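Side-chain contact in uncharacterized NTF2-like protein (PDB 3F40), which is of unknown function but belongs to the SnoaL-like family of the NTF2 clan and forms a two-chain assembly: residues A[64-67]-A[72-75]. Residues are numbered along the deposited sequence; the frame is centred on the assembly and turned at random.
Sequences HKMF and DVCL
Phe67 and Cys74 face each other as an antiparallel hydrogen-bonded pair, Phe67 N giving its hydrogen to Cys74 O at 2.9 Å and Cys74 N returning one to Phe67 O, also at 2.9 Å. The beta hairpin of strands 60-69 and 72-81 thus illustrates how a curved NTF2-like sheet divides its side chains between a helix and a dimer partner. A classic beta bulge, in which His64 and Lys65 both oppose Ile76, interrupts the ladder just before Met66 and Leu75 meet as a non-hydrogen-bonded pair. On their face, the selenomethionine Met66 runs extended, CG anti to the backbone N (chi1 177°), which lays it side by side with Leu75: CG rests 3.6 Å from Leu75 CD2. The side chain carries Met66 CE on to Val73 CG1, 3.5 Å away, and helix 8-20 packs on this face, Leu13 against Met66 and Ile16 against Leu75. The other face, bearing Phe67 and Cys74, meets the second subunit, whose own Phe67 packs against both residues. Lys65 NZ forms a salt bridge with Asp72 OD2 of that subunit, and Asp72 OD2 the matching one with its Lys65 NZ, while Asp72 OD1 is hydrogen-bonded to His93 ND1 of its own chain. Cys74 O lies at the edge of the Phe67 ring, in its plane, 3.4 Å from Phe67 CD1.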
ATOM      1  N   HIS A  64       2.037  -3.908 -10.667  1.00 13.20           N
ATOM      2  CA  HIS A  64       2.063  -2.624 -11.381  1.00 14.30           C
ATOM      3  C   HIS A  64       3.205  -1.734 -10.947  1.00 13.87           C
ATOM      4  O   HIS A  64       3.764  -1.000 -11.753  1.00 16.22           O
ATOM      5  CB  HIS A  64       0.743  -1.901 -11.211  1.00 14.13           C
ATOM      6  CG  HIS A  64      -0.366  -2.594 -11.919  1.00 18.22           C
ATOM      7  ND1 HIS A  64      -1.478  -3.093 -11.284  1.00 20.33           N
ATOM      8  CD2 HIS A  64      -0.500  -2.911 -13.226  1.00 19.98           C
ATOM      9  CE1 HIS A  64      -2.264  -3.666 -12.178  1.00 19.39           C
ATOM     10  NE2 HIS A  64      -1.688  -3.577 -13.362  1.00 22.81           N
ATOM     11  N   LYS A  65       3.554  -1.771  -9.671  1.00 13.68           N
ATOM     12  CA  LYS A  65       4.637  -0.938  -9.119  1.00 14.02           C
ATOM     13  C   LYS A  65       5.304  -1.671  -8.002  1.00 12.82           C
ATOM     14  O   LYS A  65       4.669  -2.449  -7.289  1.00 12.09           O
ATOM     15  CB  LYS A  65       4.104   0.394  -8.596  1.00 16.20           C
ATOM     16  CG  LYS A  65       3.441   1.238  -9.642  1.00 19.10           C
ATOM     17  CD  LYS A  65       2.808   2.466  -9.037  1.00 22.01           C
ATOM     18  CE  LYS A  65       1.965   3.257 -10.058  1.00 24.02           C
ATOM     19  NZ  LYS A  65       2.743   3.969 -11.100  1.00 24.23           N
HETATM   20  N   MSE A  66       6.597  -1.435  -7.873  1.00 12.89           N
HETATM   21  CA  MSE A  66       7.389  -2.017  -6.810  1.00 12.59           C
HETATM   22  C   MSE A  66       8.252  -0.941  -6.204  1.00 11.93           C
HETATM   23  O   MSE A  66       8.909  -0.160  -6.924  1.00 14.13           O
HETATM   24  CB  MSE A  66       8.248  -3.127  -7.378  1.00 14.23           C
HETATM   25  CG  MSE A  66       9.175  -3.762  -6.380  1.00 15.14           C
HETATM   26 SE   MSE A  66       9.977  -5.288  -7.147  0.75 27.09          SE
HETATM   27  CE  MSE A  66      10.389  -6.125  -5.567  1.00 17.26           C
ATOM     28  N   PHE A  67       8.267  -0.932  -4.885  1.00  9.84           N
ATOM     29  CA  PHE A  67       9.072  -0.036  -4.099  1.00 10.62           C
ATOM     30  C   PHE A  67       9.932  -0.812  -3.127  1.00 10.52           C
ATOM     31  O   PHE A  67       9.549  -1.868  -2.658  1.00  9.81           O
ATOM     32  CB  PHE A  67       8.218   0.915  -3.229  1.00 11.42           C
ATOM     33  CG  PHE A  67       7.221   1.708  -3.983  1.00 10.49           C
ATOM     34  CD1 PHE A  67       5.974   1.216  -4.268  1.00 10.92           C
ATOM     35  CD2 PHE A  67       7.507   3.025  -4.332  1.00 12.06           C
ATOM     36  CE1 PHE A  67       5.045   1.987  -4.935  1.00 11.20           C
ATOM     37  CE2 PHE A  67       6.576   3.801  -5.004  1.00 12.41           C
ATOM     38  CZ  PHE A  67       5.350   3.263  -5.319  1.00 11.62           C
ATOM     39  N   ASP A  72      12.142  -3.453   3.697  1.00 11.72           N
ATOM     40  CA  ASP A  72      10.762  -3.557   3.239  1.00 10.64           C
ATOM     41  C   ASP A  72      10.645  -3.348   1.746  1.00  9.56           C
ATOM     42  O   ASP A  72      11.298  -2.515   1.152  1.00 10.61           O
ATOM     43  CB  ASP A  72       9.854  -2.540   3.915  1.00 11.70           C
ATOM     44  CG  ASP A  72       9.863  -2.689   5.425  1.00 13.61           C
ATOM     45  OD1 ASP A  72       9.438  -3.751   5.885  1.00 17.75           O
ATOM     46  OD2 ASP A  72      10.275  -1.759   6.140  1.00 18.20           O
ATOM     47  N   VAL A  73       9.733  -4.123   1.177  1.00  9.13           N
ATOM     48  CA  VAL A  73       9.299  -4.021  -0.205  1.00  9.12           C
ATOM     49  C   VAL A  73       7.799  -3.836  -0.229  1.00  8.44           C
ATOM     50  O   VAL A  73       7.073  -4.531   0.468  1.00  9.90           O
ATOM     51  CB  VAL A  73       9.722  -5.278  -1.040  1.00  9.87           C
ATOM     52  CG1 VAL A  73       9.039  -5.286  -2.425  1.00 11.39           C
ATOM     53  CG2 VAL A  73      11.236  -5.337  -1.147  1.00 11.59           C
ATOM     54  N   CYS A  74       7.328  -2.866  -0.999  0.50  8.30           N
ATOM     55  CA  CYS A  74       5.889  -2.684  -1.172  0.50  8.02           C
ATOM     56  C   CYS A  74       5.490  -2.815  -2.631  0.50  8.36           C
ATOM     57  O   CYS A  74       5.990  -2.102  -3.496  0.50  8.90           O
ATOM     58  CB  CYS A  74       5.430  -1.332  -0.608  0.50  8.97           C
ATOM     59  SG  CYS A  74       3.637  -1.273  -0.323  0.50 10.71           S
ATOM     60  N   LEU A  75       4.552  -3.721  -2.873  1.00  8.49           N
ATOM     61  CA  LEU A  75       4.023  -3.965  -4.202  1.00  8.95           C
ATOM     62  C   LEU A  75       2.639  -3.371  -4.339  1.00  8.78           C
ATOM     63  O   LEU A  75       1.808  -3.498  -3.449  1.00 10.82           O
ATOM     64  CB  LEU A  75       3.912  -5.467  -4.513  1.00  9.16           C
ATOM     65  CG  LEU A  75       5.212  -6.280  -4.409  1.00  9.71           C
ATOM     66  CD1 LEU A  75       4.955  -7.767  -4.789  1.00 11.71           C
ATOM     67  CD2 LEU A  75       6.320  -5.714  -5.238  1.00 11.83           C
TER